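Local coordinates for 3-oxoacyl-[acyl-carrier protein] synthase (PDB 1UB7) that probably catalyses the first condensation of fatty acid synthesis, joining acetyl-CoA and malonyl-ACP into 3-oxobutanoyl-ACP, at residues G112-L117 / A313-T318; L242-Q247 / D299-V304. One frame throughout, in Å; residues are numbered along the deposited sequence.

Contact 1 of 2, residues G112-L117 / A313-T318; sequences GWIYAL and AAAVLT
I114 and A313 form the centre of this contact, with CG2 of I114 3.8 Å from CB of A313. The other branch of the isoleucine lies over the strand backbone, its CD1 3.7 Å from the carbonyl O of A313. CG1 is anti to the carbonyl carbon and CG2 anti to the backbone N (chi1 -59°), which divides the two branches between these targets. CG2 of I114 also reaches CB of A315, at 4.2 Å. From the next residue of the helix, Y115 brings up a ring edge: CB of A313 lies near the ring plane, 3.8 Å from CE1 of Y115. The helix axis passes the strand at 7.9 Å with an angle of 49°, helix 112-125 packing against strand 311-318 as a buried helix of the layered alpha-beta-alpha-beta-alpha thiolase fold. An alanine in place of I114 would probably open a gap beside A315 and over the A313 carbonyl, CB alone staying near A313. Further out, I114 packs on L303, S305 and I282. The OH of Y115 makes weak hydrogen bonds to G179 O and to A103 N of the second subunit, and its side chain packs on Y104 of that subunit.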
ATOM      1  N   GLY A 112      -8.777  -4.059   2.518  1.00 23.98           N
ATOM      2  CA  GLY A 112      -7.762  -3.034   2.715  1.00 30.15           C
ATOM      3  C   GLY A 112      -7.889  -2.104   3.915  1.00 34.59           C
ATOM      4  O   GLY A 112      -6.871  -1.741   4.528  1.00 31.68           O
ATOM      5  N   TRP A 113      -9.122  -1.725   4.263  1.00 30.17           N
ATOM      6  CA  TRP A 113      -9.344  -0.817   5.380  1.00 27.65           C
ATOM      7  C   TRP A 113      -9.025  -1.435   6.731  1.00 32.00           C
ATOM      8  O   TRP A 113      -8.430  -0.773   7.599  1.00 30.50           O
ATOM      9  CB  TRP A 113     -10.780  -0.303   5.383  1.00 28.09           C
ATOM     10  CG  TRP A 113     -10.948   0.887   6.284  1.00 28.65           C
ATOM     11  CD1 TRP A 113     -10.418   2.117   6.100  1.00 31.81           C
ATOM     12  CD2 TRP A 113     -11.701   0.952   7.507  1.00 32.59           C
ATOM     13  NE1 TRP A 113     -10.792   2.958   7.120  1.00 32.03           N
ATOM     14  CE2 TRP A 113     -11.584   2.268   7.997  1.00 30.08           C
ATOM     15  CE3 TRP A 113     -12.464   0.024   8.231  1.00 35.57           C
ATOM     16  CZ2 TRP A 113     -12.203   2.689   9.176  1.00 30.98           C
ATOM     17  CZ3 TRP A 113     -13.081   0.440   9.408  1.00 39.36           C
ATOM     18  CH2 TRP A 113     -12.945   1.768   9.866  1.00 40.66           C
ATOM     19  N   ILE A 114      -9.433  -2.689   6.919  1.00 32.70           N
ATOM     20  CA  ILE A 114      -9.148  -3.387   8.170  1.00 32.47           C
ATOM     21  C   ILE A 114      -7.635  -3.614   8.233  1.00 32.06           C
ATOM     22  O   ILE A 114      -7.030  -3.553   9.314  1.00 31.17           O
ATOM     23  CB  ILE A 114      -9.870  -4.735   8.249  1.00 31.42           C
ATOM     24  CG1 ILE A 114     -11.380  -4.527   8.145  1.00 38.25           C
ATOM     25  CG2 ILE A 114      -9.562  -5.397   9.566  1.00 27.32           C
ATOM     26  CD1 ILE A 114     -12.170  -5.821   8.218  1.00 31.87           C
ATOM     27  N   TYR A 115      -7.043  -3.906   7.072  1.00 25.12           N
ATOM     28  CA  TYR A 115      -5.598  -4.082   6.958  1.00 24.67           C
ATOM     29  C   TYR A 115      -4.960  -2.761   7.427  1.00 27.22           C
ATOM     30  O   TYR A 115      -4.024  -2.754   8.229  1.00 24.66           O
ATOM     31  CB  TYR A 115      -5.221  -4.346   5.499  1.00 28.55           C
ATOM     32  CG  TYR A 115      -4.961  -5.793   5.182  1.00 35.12           C
ATOM     33  CD1 TYR A 115      -5.911  -6.778   5.475  1.00 34.45           C
ATOM     34  CD2 TYR A 115      -3.747  -6.193   4.617  1.00 28.30           C
ATOM     35  CE1 TYR A 115      -5.656  -8.126   5.215  1.00 34.13           C
ATOM     36  CE2 TYR A 115      -3.482  -7.541   4.353  1.00 37.10           C
ATOM     37  CZ  TYR A 115      -4.444  -8.499   4.653  1.00 33.65           C
ATOM     38  OH  TYR A 115      -4.202  -9.817   4.372  1.00 38.47           O
ATOM     39  N   ALA A 116      -5.493  -1.638   6.943  1.00 24.98           N
ATOM     40  CA  ALA A 116      -4.965  -0.323   7.333  1.00 30.64           C
ATOM     41  C   ALA A 116      -5.120  -0.045   8.834  1.00 33.13           C
ATOM     42  O   ALA A 116      -4.277   0.621   9.442  1.00 26.39           O
ATOM     43  CB  ALA A 116      -5.653   0.783   6.535  1.00 26.51           C
ATOM     44  N   LEU A 117      -6.206  -0.538   9.424  1.00 29.99           N
ATOM     45  CA  LEU A 117      -6.445  -0.322  10.844  1.00 34.07           C
ATOM     46  C   LEU A 117      -5.387  -1.075  11.628  1.00 34.04           C
ATOM     47  O   LEU A 117      -4.847  -0.557  12.608  1.00 34.32           O
ATOM     48  CB  LEU A 117      -7.859  -0.800  11.254  1.00 32.77           C
ATOM     49  CG  LEU A 117      -9.069  -0.010  10.712  1.00 38.49           C
ATOM     50  CD1 LEU A 117     -10.369  -0.681  11.135  1.00 29.20           C
ATOM     51  CD2 LEU A 117      -9.028   1.432  11.230  1.00 29.12           C
ATOM     52  N   ALA A 313      -9.911 -10.372   6.358  1.00 36.28           N
ATOM     53  CA  ALA A 313      -9.475  -9.784   7.612  1.00 35.96           C
ATOM     54  C   ALA A 313     -10.650  -9.590   8.549  1.00 39.81           C
ATOM     55  O   ALA A 313     -11.796  -9.507   8.115  1.00 43.58           O
ATOM     56  CB  ALA A 313      -8.802  -8.449   7.354  1.00 34.88           C
ATOM     57  N   ALA A 314     -10.346  -9.510   9.838  1.00 36.87           N
ATOM     58  CA  ALA A 314     -11.353  -9.325  10.859  1.00 38.85           C
ATOM     59  C   ALA A 314     -10.710  -8.691  12.086  1.00 44.78           C
ATOM     60  O   ALA A 314      -9.531  -8.919  12.378  1.00 41.50           O
ATOM     61  CB  ALA A 314     -11.970 -10.665  11.227  1.00 45.31           C
ATOM     62  N   ALA A 315     -11.492  -7.899  12.813  1.00 46.35           N
ATOM     63  CA  ALA A 315     -10.991  -7.240  14.004  1.00 39.91           C
ATOM     64  C   ALA A 315     -12.071  -7.055  15.068  1.00 43.32           C
ATOM     65  O   ALA A 315     -13.266  -6.971  14.768  1.00 41.59           O
ATOM     66  CB  ALA A 315     -10.398  -5.887  13.623  1.00 40.33           C
ATOM     67  N   VAL A 316     -11.631  -7.013  16.319  1.00 42.31           N
ATOM     68  CA  VAL A 316     -12.513  -6.809  17.447  1.00 40.04           C
ATOM     69  C   VAL A 316     -11.985  -5.551  18.113  1.00 42.40           C
ATOM     70  O   VAL A 316     -10.804  -5.469  18.477  1.00 35.77           O
ATOM     71  CB  VAL A 316     -12.467  -7.999  18.436  1.00 46.48           C
ATOM     72  CG1 VAL A 316     -13.090  -7.598  19.772  1.00 42.27           C
ATOM     73  CG2 VAL A 316     -13.218  -9.186  17.847  1.00 43.23           C
ATOM     74  N   LEU A 317     -12.883  -4.580  18.262  1.00 42.82           N
ATOM     75  CA  LEU A 317     -12.580  -3.277  18.829  1.00 43.74           C
ATOM     76  C   LEU A 317     -13.610  -2.896  19.872  1.00 47.93           C
ATOM     77  O   LEU A 317     -14.811  -2.957  19.611  1.00 49.33           O
ATOM     78  CB  LEU A 317     -12.624  -2.233  17.708  1.00 46.31           C
ATOM     79  CG  LEU A 317     -12.622  -0.748  18.058  1.00 47.61           C
ATOM     80  CD1 LEU A 317     -11.260  -0.338  18.616  1.00 49.33           C
ATOM     81  CD2 LEU A 317     -12.942   0.053  16.815  1.00 41.82           C
ATOM     82  N   THR A 318     -13.142  -2.514  21.057  1.00 49.62           N
ATOM     83  CA  THR A 318     -14.034  -2.066  22.116  1.00 45.29           C
ATOM     84  C   THR A 318     -14.159  -0.566  21.839  1.00 49.21           C
ATOM     85  O   THR A 318     -13.222   0.200  22.076  1.00 45.57           O
ATOM     86  CB  THR A 318     -13.426  -2.299  23.515  1.00 47.08           C
ATOM     87  OG1 THR A 318     -13.477  -3.699  23.837  1.00 45.55           O
ATOM     88  CG2 THR A 318     -14.189  -1.512  24.569  1.00 47.58           C
TER

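Contact 2 of 2, residues L242-Q247 / D299-V304; sequences LFVPHQ and DHVLLV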
ATOM      1  N   LEU A 242     -22.298  -5.563  18.065  1.00 47.30           N
ATOM      2  CA  LEU A 242     -22.678  -5.461  16.662  1.00 47.38           C
ATOM      3  C   LEU A 242     -21.581  -5.989  15.743  1.00 46.52           C
ATOM      4  O   LEU A 242     -20.395  -5.708  15.941  1.00 46.73           O
ATOM      5  CB  LEU A 242     -23.000  -4.009  16.308  1.00 41.79           C
ATOM      6  CG  LEU A 242     -23.425  -3.671  14.874  1.00 42.57           C
ATOM      7  CD1 LEU A 242     -24.830  -4.180  14.605  1.00 44.27           C
ATOM      8  CD2 LEU A 242     -23.378  -2.162  14.678  1.00 38.89           C
ATOM      9  N   PHE A 243     -21.993  -6.778  14.754  1.00 42.15           N
ATOM     10  CA  PHE A 243     -21.082  -7.353  13.778  1.00 45.02           C
ATOM     11  C   PHE A 243     -21.197  -6.474  12.561  1.00 43.77           C
ATOM     12  O   PHE A 243     -22.301  -6.209  12.099  1.00 40.97           O
ATOM     13  CB  PHE A 243     -21.488  -8.781  13.400  1.00 46.82           C
ATOM     14  CG  PHE A 243     -21.235  -9.792  14.478  1.00 58.12           C
ATOM     15  CD1 PHE A 243     -21.901  -9.715  15.703  1.00 63.07           C
ATOM     16  CD2 PHE A 243     -20.319 -10.824  14.279  1.00 59.20           C
ATOM     17  CE1 PHE A 243     -21.656 -10.654  16.714  1.00 59.51           C
ATOM     18  CE2 PHE A 243     -20.069 -11.764  15.284  1.00 55.66           C
ATOM     19  CZ  PHE A 243     -20.738 -11.677  16.502  1.00 54.43           C
ATOM     20  N   VAL A 244     -20.057  -6.024  12.045  1.00 44.19           N
ATOM     21  CA  VAL A 244     -20.036  -5.162  10.880  1.00 43.04           C
ATOM     22  C   VAL A 244     -19.198  -5.838   9.824  1.00 44.75           C
ATOM     23  O   VAL A 244     -17.963  -5.866   9.894  1.00 44.73           O
ATOM     24  CB  VAL A 244     -19.444  -3.785  11.219  1.00 43.94           C
ATOM     25  CG1 VAL A 244     -19.777  -2.791  10.114  1.00 39.34           C
ATOM     26  CG2 VAL A 244     -19.986  -3.308  12.561  1.00 35.69           C
ATOM     27  N   PRO A 245     -19.872  -6.436   8.840  1.00 49.78           N
ATOM     28  CA  PRO A 245     -19.197  -7.137   7.750  1.00 48.33           C
ATOM     29  C   PRO A 245     -19.043  -6.293   6.504  1.00 50.44           C
ATOM     30  O   PRO A 245     -19.686  -5.259   6.358  1.00 52.17           O
ATOM     31  CB  PRO A 245     -20.128  -8.307   7.493  1.00 49.43           C
ATOM     32  CG  PRO A 245     -21.478  -7.627   7.614  1.00 43.27           C
ATOM     33  CD  PRO A 245     -21.299  -6.821   8.899  1.00 47.25           C
ATOM     34  N   HIS A 246     -18.184  -6.754   5.605  1.00 49.58           N
ATOM     35  CA  HIS A 246     -17.995  -6.086   4.335  1.00 51.84           C
ATOM     36  C   HIS A 246     -19.393  -6.122   3.706  1.00 52.07           C
ATOM     37  O   HIS A 246     -20.076  -7.136   3.785  1.00 54.09           O
ATOM     38  CB  HIS A 246     -17.018  -6.889   3.474  1.00 48.07           C
ATOM     39  CG  HIS A 246     -16.859  -6.359   2.084  1.00 53.50           C
ATOM     40  ND1 HIS A 246     -16.425  -7.142   1.035  1.00 53.16           N
ATOM     41  CD2 HIS A 246     -17.060  -5.121   1.572  1.00 53.25           C
ATOM     42  CE1 HIS A 246     -16.366  -6.410  -0.063  1.00 55.91           C
ATOM     43  NE2 HIS A 246     -16.746  -5.180   0.236  1.00 57.02           N
ATOM     44  N   GLN A 247     -19.825  -5.024   3.101  1.00 54.70           N
ATOM     45  CA  GLN A 247     -21.144  -4.981   2.473  1.00 59.40           C
ATOM     46  C   GLN A 247     -21.030  -5.318   0.996  1.00 60.80           C
ATOM     47  O   GLN A 247     -21.110  -4.437   0.147  1.00 60.45           O
ATOM     48  CB  GLN A 247     -21.770  -3.593   2.619  1.00 56.71           C
ATOM     49  CG  GLN A 247     -21.908  -3.127   4.054  1.00 60.26           C
ATOM     50  CD  GLN A 247     -22.912  -3.941   4.838  1.00 59.46           C
ATOM     51  OE1 GLN A 247     -24.106  -3.918   4.544  1.00 64.99           O
ATOM     52  NE2 GLN A 247     -22.432  -4.667   5.841  1.00 59.33           N
ATOM     53  N   ASP A 299     -18.928  -0.699  23.787  1.00 42.66           N
ATOM     54  CA  ASP A 299     -19.384  -1.886  23.059  1.00 43.11           C
ATOM     55  C   ASP A 299     -18.245  -2.641  22.376  1.00 49.20           C
ATOM     56  O   ASP A 299     -17.198  -2.070  22.045  1.00 46.73           O
ATOM     57  CB  ASP A 299     -20.391  -1.523  21.962  1.00 51.10           C
ATOM     58  CG  ASP A 299     -21.684  -0.928  22.499  1.00 59.90           C
ATOM     59  OD1 ASP A 299     -22.111  -1.293  23.627  1.00 46.56           O
ATOM     60  OD2 ASP A 299     -22.286  -0.108  21.762  1.00 57.10           O
ATOM     61  N   HIS A 300     -18.457  -3.934  22.157  1.00 51.21           N
ATOM     62  CA  HIS A 300     -17.467  -4.745  21.471  1.00 50.38           C
ATOM     63  C   HIS A 300     -17.980  -4.899  20.056  1.00 50.00           C
ATOM     64  O   HIS A 300     -19.035  -5.483  19.835  1.00 49.51           O
ATOM     65  CB  HIS A 300     -17.326  -6.109  22.133  1.00 48.10           C
ATOM     66  CG  HIS A 300     -16.888  -6.032  23.558  1.00 55.77           C
ATOM     67  ND1 HIS A 300     -15.822  -5.259  23.964  1.00 59.05           N
ATOM     68  CD2 HIS A 300     -17.382  -6.611  24.679  1.00 58.84           C
ATOM     69  CE1 HIS A 300     -15.678  -5.362  25.275  1.00 58.59           C
ATOM     70  NE2 HIS A 300     -16.613  -6.176  25.733  1.00 52.76           N
ATOM     71  N   VAL A 301     -17.242  -4.348  19.101  1.00 46.50           N
ATOM     72  CA  VAL A 301     -17.640  -4.426  17.710  1.00 44.10           C
ATOM     73  C   VAL A 301     -16.706  -5.326  16.915  1.00 47.49           C
ATOM     74  O   VAL A 301     -15.482  -5.323  17.110  1.00 44.97           O
ATOM     75  CB  VAL A 301     -17.649  -3.032  17.062  1.00 47.66           C
ATOM     76  CG1 VAL A 301     -18.341  -3.095  15.699  1.00 41.08           C
ATOM     77  CG2 VAL A 301     -18.338  -2.041  17.991  1.00 42.86           C
ATOM     78  N   LEU A 302     -17.289  -6.110  16.020  1.00 43.28           N
ATOM     79  CA  LEU A 302     -16.492  -6.986  15.198  1.00 34.75           C
ATOM     80  C   LEU A 302     -16.579  -6.536  13.771  1.00 36.85           C
ATOM     81  O   LEU A 302     -17.674  -6.285  13.260  1.00 36.73           O
ATOM     82  CB  LEU A 302     -16.965  -8.432  15.279  1.00 34.42           C
ATOM     83  CG  LEU A 302     -16.160  -9.252  14.268  1.00 41.96           C
ATOM     84  CD1 LEU A 302     -15.700 -10.518  14.925  1.00 42.37           C
ATOM     85  CD2 LEU A 302     -16.986  -9.504  12.979  1.00 33.08           C
ATOM     86  N   LEU A 303     -15.412  -6.449  13.134  1.00 39.31           N
ATOM     87  CA  LEU A 303     -15.300  -6.044  11.741  1.00 38.85           C
ATOM     88  C   LEU A 303     -14.729  -7.252  11.011  1.00 42.76           C
ATOM     89  O   LEU A 303     -13.847  -7.940  11.541  1.00 39.54           O
ATOM     90  CB  LEU A 303     -14.337  -4.858  11.596  1.00 37.30           C
ATOM     91  CG  LEU A 303     -14.522  -3.644  12.512  1.00 38.08           C
ATOM     92  CD1 LEU A 303     -13.408  -2.637  12.260  1.00 36.53           C
ATOM     93  CD2 LEU A 303     -15.882  -3.002  12.257  1.00 42.35           C
ATOM     94  N   VAL A 304     -15.221  -7.508   9.801  1.00 31.76           N
ATOM     95  CA  VAL A 304     -14.743  -8.636   9.038  1.00 29.97           C
ATOM     96  C   VAL A 304     -14.937  -8.347   7.555  1.00 32.74           C
ATOM     97  O   VAL A 304     -15.934  -7.741   7.166  1.00 29.95           O
ATOM     98  CB  VAL A 304     -15.503  -9.942   9.454  1.00 38.91           C
ATOM     99  CG1 VAL A 304     -16.997  -9.797   9.183  1.00 39.85           C
ATOM    100  CG2 VAL A 304     -14.943 -11.145   8.703  1.00 36.41           C
TER
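V244 and V301 meet through one methyl each, CG2 of V244 lying 3.5 Å from CG1 of V301. Followed outward, the V244 side chain begins at CB, which is 3.8 Å from CD2 of L303 and also lies beside the carbonyl O of L302. The chain then forks: CG2, anti to the carbonyl carbon, passes the same L302 O on its way to V301, the two side chains crossing obliquely. V244 also packs on A285 of helix 281-292, while L303 extends to L117 of helix 112-125. The backbones pair as parallel strands, their axes 4.8 Å apart at 19°, with strand 242-245 next to strand 300-307 in the mixed sheet of the C-terminal half of this thiolase-like fold; on its far side F243 pairs its backbone with R266 and A268. V244 N donates to L302 O at 2.7 Å, almost collinear with the carbonyl (C=O...N angle 174°), and V244 O receives V304 N at 3.2 Å, with the donor tilted 23° from the carbonyl plane. L302 N likewise bonds to L242 O. On the other face of the sheet, CB of L302 sits over one face of the F243 ring, and CD2 of F243 is 3.8 Å from CD2 of L302; both side chains also touch T226 of helix 211-233. Where the strand ends, H246 N makes a weak bond to V304 O. Beyond it, H246, a predicted active-site residue, shares a hydrogen bond between its NE2 and OD1 of N276, another predicted active-site residue, and its ring meets that of F306.

Both contacts are buried and share one sheet: strands 300-307 and 311-318, consecutive in the chain, are antiparallel neighbours there, joined by probable hydrogen bonds from A315 N to L303 O and from V301 N to L317 O. Contact 2 extends the sheet within its plane, so its chemistry is backbone hydrogen bonding supplemented by apolar side chains on both faces. Contact 1 instead lays a helix against one face of the sheet, through side chains of the helix set against the alanine methyls and backbone of the strand. L303 links them, touching residues of both. Contact 1 reaches the second subunit through Y115, whereas contact 2 stays within one chain and ends at H246, whose side chain is about 7 Å from that of I114.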